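Local coordinates for putative uncharacterized protein (PDB 3CNL), which binds GTP through a circularly permuted GTPase domain, probably hydrolyses it, and is probably required for a late step of 50S ribosomal subunit assembly, at residues Ala33-Ser38 / Lys65-Phe70; Ile137-Leu142 / Lys147-Pro152; Glu207-Lys212 / Glu225-Leu230. One frame throughout, in Å; residues are numbered along the deposited sequence.

Contact 1. Residues Ala33-Ser38 / Lys65-Phe70; sequences APFATS and KKWVEF
The carbonyl oxygen of Phe35 is gripped twice by Ser38, whose backbone N and hydroxyl OG each donate to Phe35 O at 3.0 Å, the hydroxyl lying in the carbonyl plane. These bonds close a type I turn, and serine suits its last position because so short a side chain can fold back on the chain. Beside the turn, Trp67 of helix 61-73 receives Pro34 and Phe35 together. Pro34 CG lies over one face of the indole, 3.4 Å from the centroid of the five-membered ring of Trp67 and almost on its normal, a CH-pi contact well suited to the compact proline ring. With CG anti to the carbonyl carbon (chi1 -80°), Trp67 sends its benzo edge outward into the face of Phe35; their planes stand at 78°, a T-shaped pair. One helical turn on, Phe70 brings CE2 to 3.5 Å from Phe35 CZ. Glu246 steadies both sides: its backbone O accepts from Trp67 NE1, while its carboxylate accepts from the backbone N of Phe35 and of Ala36. With an alanine here in place of Trp67 the indole is gone, and Pro34 and the Phe35 face would probably be left without their packing partner, Glu246 O without its donor. Phe35, Trp67 and Phe70 thus make an aromatic cluster, fastening a loop of the GTPase domain to the helix that follows its GTP-binding Asn54-Asp57 segment.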
loop_
_atom_site.group_PDB
_atom_site.type_symbol
_atom_site.label_atom_id
_atom_site.label_comp_id
_atom_site.label_asym_id
_atom_site.label_seq_id
_atom_site.Cartn_x
_atom_site.Cartn_y
_atom_site.Cartn_z
ATOM N N ALA A 33 0.453 5.033 4.737
ATOM C CA ALA A 33 0.283 6.136 3.790
ATOM C C ALA A 33 -1.093 6.046 3.139
ATOM O O ALA A 33 -1.180 5.707 1.970
ATOM C CB ALA A 33 1.399 6.061 2.688
ATOM N N PRO A 34 -2.180 6.295 3.899
ATOM C CA PRO A 34 -3.533 6.139 3.332
ATOM C C PRO A 34 -3.949 7.059 2.204
ATOM O O PRO A 34 -4.788 6.649 1.397
ATOM C CB PRO A 34 -4.461 6.308 4.554
ATOM C CG PRO A 34 -3.573 5.996 5.708
ATOM C CD PRO A 34 -2.242 6.586 5.341
ATOM N N PHE A 35 -3.421 8.285 2.142
ATOM C CA PHE A 35 -3.732 9.148 1.007
ATOM C C PHE A 35 -2.901 8.715 -0.201
ATOM O O PHE A 35 -3.435 8.515 -1.298
ATOM C CB PHE A 35 -3.495 10.636 1.304
ATOM C CG PHE A 35 -4.613 11.323 2.071
ATOM C CD1 PHE A 35 -5.917 10.833 2.063
ATOM C CD2 PHE A 35 -4.349 12.492 2.773
ATOM C CE1 PHE A 35 -6.919 11.475 2.771
ATOM C CE2 PHE A 35 -5.356 13.158 3.480
ATOM C CZ PHE A 35 -6.629 12.658 3.475
ATOM N N ALA A 36 -1.601 8.531 0.006
ATOM C CA ALA A 36 -0.722 8.189 -1.086
ATOM C C ALA A 36 -1.207 6.952 -1.804
ATOM O O ALA A 36 -1.173 6.918 -3.034
ATOM C CB ALA A 36 0.753 8.016 -0.594
ATOM N N THR A 37 -1.676 5.949 -1.046
ATOM C CA THR A 37 -2.083 4.647 -1.602
ATOM C C THR A 37 -3.600 4.525 -1.887
ATOM O O THR A 37 -4.113 3.424 -2.081
ATOM C CB THR A 37 -1.627 3.453 -0.715
ATOM O OG1 THR A 37 -2.187 3.577 0.601
ATOM C CG2 THR A 37 -0.077 3.386 -0.634
ATOM N N SER A 38 -4.286 5.659 -1.941
ATOM C CA SER A 38 -5.703 5.695 -2.270
ATOM C C SER A 38 -5.840 5.444 -3.753
ATOM O O SER A 38 -4.926 5.764 -4.521
ATOM C CB SER A 38 -6.279 7.063 -1.940
ATOM O OG SER A 38 -5.909 8.001 -2.926
ATOM N N LYS A 65 -4.893 4.647 14.162
ATOM C CA LYS A 65 -6.159 5.022 14.803
ATOM C C LYS A 65 -6.674 6.375 14.317
ATOM O O LYS A 65 -7.871 6.521 14.044
ATOM C CB LYS A 65 -6.068 4.980 16.327
ATOM C CG LYS A 65 -7.447 5.124 16.996
ATOM C CD LYS A 65 -8.367 3.967 16.610
ATOM C CE LYS A 65 -9.716 4.481 16.153
ATOM N NZ LYS A 65 -10.825 3.579 16.601
ATOM N N LYS A 66 -5.795 7.359 14.184
ATOM C CA LYS A 66 -6.222 8.667 13.673
ATOM C C LYS A 66 -6.757 8.594 12.251
ATOM O O LYS A 66 -7.652 9.361 11.864
ATOM C CB LYS A 66 -5.077 9.689 13.733
ATOM C CG LYS A 66 -4.811 10.291 15.126
ATOM C CD LYS A 66 -5.836 11.384 15.482
ATOM C CE LYS A 66 -5.458 12.181 16.771
ATOM N NZ LYS A 66 -6.620 13.006 17.255
ATOM N N TRP A 67 -6.179 7.704 11.445
ATOM C CA TRP A 67 -6.697 7.491 10.094
ATOM C C TRP A 67 -8.094 6.877 10.125
ATOM O O TRP A 67 -8.979 7.314 9.380
ATOM C CB TRP A 67 -5.717 6.664 9.240
ATOM C CG TRP A 67 -4.604 7.498 8.704
ATOM C CD1 TRP A 67 -3.284 7.416 9.037
ATOM C CD2 TRP A 67 -4.712 8.563 7.745
ATOM N NE1 TRP A 67 -2.560 8.357 8.337
ATOM C CE2 TRP A 67 -3.412 9.068 7.532
ATOM C CE3 TRP A 67 -5.782 9.122 7.024
ATOM C CZ2 TRP A 67 -3.154 10.125 6.654
ATOM C CZ3 TRP A 67 -5.529 10.150 6.144
ATOM C CH2 TRP A 67 -4.215 10.650 5.964
ATOM N N VAL A 68 -8.307 5.879 10.978
ATOM C CA VAL A 68 -9.651 5.278 11.115
ATOM C C VAL A 68 -10.674 6.361 11.429
ATOM O O VAL A 68 -11.710 6.428 10.781
ATOM C CB VAL A 68 -9.720 4.143 12.177
ATOM C CG1 VAL A 68 -11.139 3.566 12.281
ATOM C CG2 VAL A 68 -8.739 3.021 11.826
ATOM N N GLU A 69 -10.361 7.219 12.402
ATOM C CA GLU A 69 -11.265 8.291 12.854
ATOM C C GLU A 69 -11.559 9.279 11.766
ATOM O O GLU A 69 -12.708 9.687 11.580
ATOM C CB GLU A 69 -10.639 9.043 14.014
ATOM C CG GLU A 69 -10.312 8.130 15.141
ATOM C CD GLU A 69 -10.280 8.819 16.458
ATOM O OE1 GLU A 69 -10.677 10.006 16.524
ATOM O OE2 GLU A 69 -9.855 8.155 17.424
ATOM N N PHE A 70 -10.501 9.664 11.050
ATOM C CA PHE A 70 -10.613 10.520 9.889
ATOM C C PHE A 70 -11.601 9.965 8.856
ATOM O O PHE A 70 -12.442 10.711 8.358
ATOM C CB PHE A 70 -9.226 10.738 9.252
ATOM C CG PHE A 70 -9.258 11.600 8.014
ATOM C CD1 PHE A 70 -9.267 12.982 8.126
ATOM C CD2 PHE A 70 -9.279 11.027 6.747
ATOM C CE1 PHE A 70 -9.297 13.792 6.995
ATOM C CE2 PHE A 70 -9.303 11.823 5.608
ATOM C CZ PHE A 70 -9.321 13.214 5.738
#

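Contact 2. Residues Ile137-Leu142 / Lys147-Pro152; sequences IQWFSL and KILDTP
Phe140 and Ile148 face each other as an antiparallel hydrogen-bonded pair, with Ile148 N to Phe140 O at 2.8 Å and Phe140 N to Ile148 O at 2.9 Å, both bonds nearly straight (175° and 172° at the hydrogen). Beyond the regular pairing, Asp150 extends the ladder: its backbone N gives a 2.8 Å bond to Gln138 O, and its carboxylate OD1 accepts from Gln138 N at 3.2 Å, met from above the carboxylate plane. Aspartate fits here because its short arm can take an amide that the diverging strands leave without a backbone acceptor. At the opposite end a water accepts from Lys147 NZ and is also hydrogen-bonded to Ser141 OG, joining two polar neighbours on one face of the hairpin.

Around these bonds the side chains pack closely. Trp139 is sandwiched: Leu149 CD2 stands 3.7 Å from the centroid of the Trp139 six-membered ring, over its centre, while the aliphatic CD of Lys147 covers the opposite face nearer the rim. Arg101 adds a cation-pi contact to the same indole. On the sheet face opposite Ser141 and Lys147, Phe140 has CG between the backbone N and the carbonyl carbon (chi1 66°), which folds the ring across its partner strand until Ile148 CB lies over its face; the ring also meets helix 112-120. Leu142 CD2 extends this apolar surface to Ile148 CD1 at 3.8 Å.

This is the antiparallel hairpin at the sheet edge of a P-loop GTPase, whose inner strand runs from Asp150 into Gly153, a GTP-binding residue, through a DxxG sequence as in the G3 motif of relatives.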
loop_
_atom_site.group_PDB
_atom_site.type_symbol
_atom_site.label_atom_id
_atom_site.label_comp_id
_atom_site.label_asym_id
_atom_site.label_seq_id
_atom_site.Cartn_x
_atom_site.Cartn_y
_atom_site.Cartn_z
ATOM N N ILE A 137 -11.068 -13.788 -15.709
ATOM C CA ILE A 137 -11.081 -13.745 -14.253
ATOM C C ILE A 137 -12.130 -14.727 -13.699
ATOM O O ILE A 137 -13.237 -14.818 -14.219
ATOM C CB ILE A 137 -11.357 -12.308 -13.731
ATOM C CG1 ILE A 137 -10.829 -11.234 -14.697
ATOM C CG2 ILE A 137 -10.760 -12.122 -12.328
ATOM C CD1 ILE A 137 -11.757 -10.928 -15.916
ATOM N N GLN A 138 -11.764 -15.472 -12.658
ATOM C CA GLN A 138 -12.662 -16.439 -12.036
ATOM C C GLN A 138 -13.132 -15.946 -10.671
ATOM O O GLN A 138 -12.431 -15.197 -9.985
ATOM C CB GLN A 138 -11.984 -17.812 -11.899
ATOM C CG GLN A 138 -11.700 -18.519 -13.236
ATOM C CD GLN A 138 -12.961 -19.023 -13.920
ATOM O OE1 GLN A 138 -13.486 -18.390 -14.847
ATOM N NE2 GLN A 138 -13.464 -20.164 -13.457
ATOM N N TRP A 139 -14.326 -16.363 -10.279
ATOM C CA TRP A 139 -14.791 -16.114 -8.929
ATOM C C TRP A 139 -14.396 -17.265 -8.017
ATOM O O TRP A 139 -14.208 -18.410 -8.474
ATOM C CB TRP A 139 -16.307 -15.981 -8.888
ATOM C CG TRP A 139 -16.857 -14.980 -9.822
ATOM C CD1 TRP A 139 -17.254 -15.195 -11.107
ATOM C CD2 TRP A 139 -17.093 -13.595 -9.552
ATOM N NE1 TRP A 139 -17.722 -14.027 -11.659
ATOM C CE2 TRP A 139 -17.635 -13.029 -10.723
ATOM C CE3 TRP A 139 -16.901 -12.777 -8.431
ATOM C CZ2 TRP A 139 -17.991 -11.680 -10.807
ATOM C CZ3 TRP A 139 -17.253 -11.446 -8.510
ATOM C CH2 TRP A 139 -17.788 -10.903 -9.694
ATOM N N PHE A 140 -14.255 -16.948 -6.737
ATOM C CA PHE A 140 -14.393 -17.940 -5.687
ATOM C C PHE A 140 -15.516 -17.455 -4.783
ATOM O O PHE A 140 -15.825 -16.261 -4.756
ATOM C CB PHE A 140 -13.085 -18.216 -4.929
ATOM C CG PHE A 140 -12.555 -17.047 -4.124
ATOM C CD1 PHE A 140 -11.763 -16.078 -4.725
ATOM C CD2 PHE A 140 -12.798 -16.961 -2.747
ATOM C CE1 PHE A 140 -11.258 -15.003 -3.983
ATOM C CE2 PHE A 140 -12.302 -15.900 -1.989
ATOM C CZ PHE A 140 -11.529 -14.918 -2.613
ATOM N N SER A 141 -16.158 -18.382 -4.087
ATOM C CA SER A 141 -17.314 -18.030 -3.280
ATOM C C SER A 141 -16.971 -18.263 -1.831
ATOM O O SER A 141 -16.253 -19.215 -1.512
ATOM C CB SER A 141 -18.515 -18.887 -3.676
ATOM O OG SER A 141 -18.784 -18.766 -5.064
ATOM N N LEU A 142 -17.458 -17.399 -0.946
ATOM C CA LEU A 142 -17.368 -17.684 0.482
ATOM C C LEU A 142 -18.401 -18.767 0.819
ATOM O O LEU A 142 -19.140 -19.202 -0.065
ATOM C CB LEU A 142 -17.572 -16.416 1.323
ATOM C CG LEU A 142 -16.601 -15.243 1.077
ATOM C CD1 LEU A 142 -16.944 -14.039 1.963
ATOM C CD2 LEU A 142 -15.130 -15.636 1.261
ATOM N N LYS A 147 -19.455 -13.724 -3.682
ATOM C CA LYS A 147 -18.488 -14.007 -4.735
ATOM C C LYS A 147 -17.345 -12.992 -4.711
ATOM O O LYS A 147 -17.592 -11.787 -4.646
ATOM C CB LYS A 147 -19.180 -13.956 -6.098
ATOM C CG LYS A 147 -19.921 -15.226 -6.463
ATOM C CD LYS A 147 -20.568 -15.090 -7.813
ATOM C CE LYS A 147 -21.305 -16.355 -8.187
ATOM N NZ LYS A 147 -22.459 -16.590 -7.267
ATOM N N ILE A 148 -16.103 -13.484 -4.753
ATOM C CA ILE A 148 -14.925 -12.599 -4.864
ATOM C C ILE A 148 -14.062 -12.949 -6.095
ATOM O O ILE A 148 -13.700 -14.112 -6.270
ATOM C CB ILE A 148 -14.110 -12.569 -3.527
ATOM C CG1 ILE A 148 -15.048 -12.175 -2.366
ATOM C CG2 ILE A 148 -12.933 -11.555 -3.614
ATOM C CD1 ILE A 148 -14.590 -12.604 -0.981
ATOM N N LEU A 149 -13.792 -11.965 -6.967
ATOM C CA LEU A 149 -12.870 -12.149 -8.106
ATOM C C LEU A 149 -11.499 -12.594 -7.631
ATOM O O LEU A 149 -10.939 -11.987 -6.721
ATOM C CB LEU A 149 -12.730 -10.866 -8.928
ATOM C CG LEU A 149 -13.912 -10.470 -9.814
ATOM C CD1 LEU A 149 -13.731 -9.091 -10.393
ATOM C CD2 LEU A 149 -14.114 -11.491 -10.937
ATOM N N ASP A 150 -10.953 -13.643 -8.245
ATOM C CA ASP A 150 -9.717 -14.229 -7.739
ATOM C C ASP A 150 -8.454 -13.465 -8.160
ATOM O O ASP A 150 -7.345 -13.849 -7.769
ATOM C CB ASP A 150 -9.604 -15.736 -8.084
ATOM C CG ASP A 150 -9.382 -15.994 -9.562
ATOM O OD1 ASP A 150 -9.515 -15.066 -10.401
ATOM O OD2 ASP A 150 -9.086 -17.154 -9.907
ATOM N N THR A 151 -8.627 -12.416 -8.967
ATOM C CA THR A 151 -7.519 -11.531 -9.352
ATOM C C THR A 151 -7.809 -10.069 -9.006
ATOM O O THR A 151 -8.897 -9.556 -9.304
ATOM C CB THR A 151 -7.121 -11.662 -10.853
ATOM O OG1 THR A 151 -8.042 -10.939 -11.685
ATOM C CG2 THR A 151 -7.112 -13.099 -11.278
ATOM N N PRO A 152 -6.823 -9.378 -8.396
ATOM C CA PRO A 152 -7.047 -7.987 -8.042
ATOM C C PRO A 152 -6.898 -7.065 -9.244
ATOM O O PRO A 152 -6.232 -7.417 -10.220
ATOM C CB PRO A 152 -5.941 -7.707 -7.019
ATOM C CG PRO A 152 -4.847 -8.597 -7.407
ATOM C CD PRO A 152 -5.477 -9.837 -8.005
HETATM O O HOH W 1 -21.388 -17.834 -5.086
#

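Contact 3. Residues Glu207-Lys212 / Glu225-Leu230; sequences EDFARK and ERALML
Ala210 and Ala227 meet methyl to methyl, with Ala210 CB 3.8 Å from Ala227 CB, and their CA atoms come within 5.0 Å. Alanine suits both positions because its single methyl lets the two backbones come this close. The same Ala227 methyl is also touched by Phe209, whose CD2 approaches Ala227 CB at 3.7 Å. Further round its rim, Phe209 CE2 reaches the backbone, 3.6 Å from Ala227 O. Leu230, one helical turn later, meets the ring at its edge and in its plane, with CG 3.9 Å from Phe209 CE2. Both of these longer side chains point CG away from their own backbone N (chi1 -171° for Phe209 and 177° for Leu230), which brings phenyl and isobutyl groups to the neighbouring helix.

The two short helical segments cross at 85° with axes 8.8 Å apart, so that contact is confined to a few residues about the crossing. Around this point, Pro222 touches Ala210, and Leu228 packs against Phe202 and Phe206 earlier on helix 202-212. Away from the crossing, Glu207 OE1 is gripped side-on by NE and NH2 of Arg211, both at 3.0 Å, a salt bridge linking successive turns of that helix.

Charges therefore pair within one helix, while the two segments meet through apolar groups, so this crossing probably relies on shape and burial more than on directional bonds.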
loop_
_atom_site.group_PDB
_atom_site.type_symbol
_atom_site.label_atom_id
_atom_site.label_comp_id
_atom_site.label_asym_id
_atom_site.label_seq_id
_atom_site.Cartn_x
_atom_site.Cartn_y
_atom_site.Cartn_z
ATOM N N GLU A 207 25.798 6.906 2.563
ATOM C CA GLU A 207 27.184 6.434 2.504
ATOM C C GLU A 207 27.392 5.431 3.644
ATOM O O GLU A 207 27.909 4.333 3.435
ATOM C CB GLU A 207 28.165 7.618 2.570
ATOM C CG GLU A 207 29.499 7.379 1.851
ATOM C CD GLU A 207 30.637 7.162 2.815
ATOM O OE1 GLU A 207 31.791 6.925 2.369
ATOM O OE2 GLU A 207 30.375 7.241 4.036
ATOM N N ASP A 208 26.948 5.782 4.843
ATOM C CA ASP A 208 27.038 4.866 5.977
ATOM C C ASP A 208 26.269 3.535 5.797
ATOM O O ASP A 208 26.787 2.471 6.143
ATOM C CB ASP A 208 26.588 5.548 7.252
ATOM C CG ASP A 208 26.517 4.595 8.410
ATOM O OD1 ASP A 208 27.567 4.044 8.780
ATOM O OD2 ASP A 208 25.409 4.384 8.947
ATOM N N PHE A 209 25.045 3.607 5.271
ATOM C CA PHE A 209 24.227 2.425 4.991
ATOM C C PHE A 209 24.925 1.497 4.015
ATOM O O PHE A 209 24.886 0.268 4.188
ATOM C CB PHE A 209 22.868 2.832 4.385
ATOM C CG PHE A 209 21.885 1.684 4.258
ATOM C CD1 PHE A 209 21.043 1.355 5.316
ATOM C CD2 PHE A 209 21.819 0.930 3.091
ATOM C CE1 PHE A 209 20.130 0.294 5.215
ATOM C CE2 PHE A 209 20.909 -0.134 2.975
ATOM C CZ PHE A 209 20.063 -0.443 4.046
ATOM N N ALA A 210 25.515 2.096 2.978
ATOM C CA ALA A 210 26.175 1.391 1.886
ATOM C C ALA A 210 27.423 0.651 2.371
ATOM O O ALA A 210 27.777 -0.407 1.838
ATOM C CB ALA A 210 26.543 2.360 0.767
ATOM N N ARG A 211 28.079 1.235 3.368
ATOM C CA ARG A 211 29.204 0.624 4.041
ATOM C C ARG A 211 28.740 -0.470 5.007
ATOM O O ARG A 211 29.224 -1.588 4.924
ATOM C CB ARG A 211 30.028 1.690 4.780
ATOM C CG ARG A 211 30.883 2.585 3.880
ATOM C CD ARG A 211 31.780 3.476 4.747
ATOM N NE ARG A 211 32.514 4.475 3.971
ATOM C CZ ARG A 211 33.670 4.251 3.335
ATOM N NH1 ARG A 211 34.244 3.052 3.362
ATOM N NH2 ARG A 211 34.251 5.228 2.653
ATOM N N LYS A 212 27.797 -0.162 5.902
ATOM C CA LYS A 212 27.328 -1.140 6.899
ATOM C C LYS A 212 26.753 -2.414 6.268
ATOM O O LYS A 212 26.613 -3.443 6.966
ATOM C CB LYS A 212 26.299 -0.527 7.865
ATOM C CG LYS A 212 26.839 0.506 8.855
ATOM C CD LYS A 212 27.725 -0.116 9.930
ATOM C CE LYS A 212 29.191 0.248 9.744
ATOM N NZ LYS A 212 29.456 1.614 10.278
ATOM N N GLU A 225 23.342 4.163 -5.164
ATOM C CA GLU A 225 22.184 3.641 -5.894
ATOM C C GLU A 225 21.616 2.341 -5.291
ATOM O O GLU A 225 20.400 2.192 -5.142
ATOM C CB GLU A 225 22.545 3.416 -7.353
ATOM C CG GLU A 225 21.338 3.140 -8.218
ATOM C CD GLU A 225 21.697 3.002 -9.667
ATOM O OE1 GLU A 225 21.358 3.922 -10.447
ATOM O OE2 GLU A 225 22.334 1.985 -10.023
ATOM N N ARG A 226 22.508 1.416 -4.942
ATOM C CA ARG A 226 22.141 0.135 -4.356
ATOM C C ARG A 226 21.725 0.251 -2.891
ATOM O O ARG A 226 20.868 -0.498 -2.428
ATOM C CB ARG A 226 23.312 -0.849 -4.468
ATOM C CG ARG A 226 23.428 -1.571 -5.812
ATOM C CD ARG A 226 24.542 -2.629 -5.748
ATOM N NE ARG A 226 24.125 -3.791 -4.962
ATOM C CZ ARG A 226 24.953 -4.704 -4.463
ATOM N NH1 ARG A 226 26.269 -4.600 -4.640
ATOM N NH2 ARG A 226 24.459 -5.718 -3.762
ATOM N N ALA A 227 22.355 1.172 -2.156
ATOM C CA ALA A 227 21.935 1.467 -0.791
ATOM C C ALA A 227 20.495 1.984 -0.773
ATOM O O ALA A 227 19.694 1.562 0.057
ATOM C CB ALA A 227 22.876 2.484 -0.128
ATOM N N LEU A 228 20.189 2.896 -1.690
ATOM C CA LEU A 228 18.831 3.435 -1.817
ATOM C C LEU A 228 17.811 2.346 -2.121
ATOM O O LEU A 228 16.790 2.255 -1.455
ATOM C CB LEU A 228 18.755 4.532 -2.883
ATOM C CG LEU A 228 19.490 5.851 -2.630
ATOM C CD1 LEU A 228 19.776 6.568 -3.946
ATOM C CD2 LEU A 228 18.717 6.754 -1.675
ATOM N N MET A 229 18.070 1.542 -3.144
ATOM C CA MET A 229 17.189 0.419 -3.484
ATOM C C MET A 229 16.924 -0.484 -2.283
ATOM O O MET A 229 15.777 -0.776 -1.956
ATOM C CB MET A 229 17.810 -0.401 -4.626
ATOM C CG MET A 229 17.214 -1.794 -4.828
ATOM S SD MET A 229 15.599 -1.713 -5.630
ATOM C CE MET A 229 15.423 -3.376 -6.301
ATOM N N LEU A 230 17.994 -0.924 -1.627
ATOM C CA LEU A 230 17.895 -1.824 -0.483
ATOM C C LEU A 230 17.255 -1.152 0.721
ATOM O O LEU A 230 16.445 -1.767 1.417
ATOM C CB LEU A 230 19.284 -2.347 -0.129
ATOM C CG LEU A 230 19.559 -3.265 1.070
ATOM C CD1 LEU A 230 18.694 -4.521 1.100
ATOM C CD2 LEU A 230 21.050 -3.642 1.043
#

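How the contacts relate
From the N terminus, contact 1 comes first: after strand 24-30 it closes a loop that includes strand 48-54 and returns through helix 61-73. Contact 2 follows, a hairpin closed over just four residues at the antiparallel end of the sheet. Contact 3 comes last, turning helix 202-212 onto helix 224-236. The three are in series, with none nested and none crossed. Contacts 1 and 2 belong to the GTPase domain, their nearest atoms about 12 Å apart. Contact 3 lies on the far side of the chain's centre from contact 2, about 41 Å between centres. Beyond contact 3 the chain returns, near its C-terminal end, to the neighbourhood of contact 1.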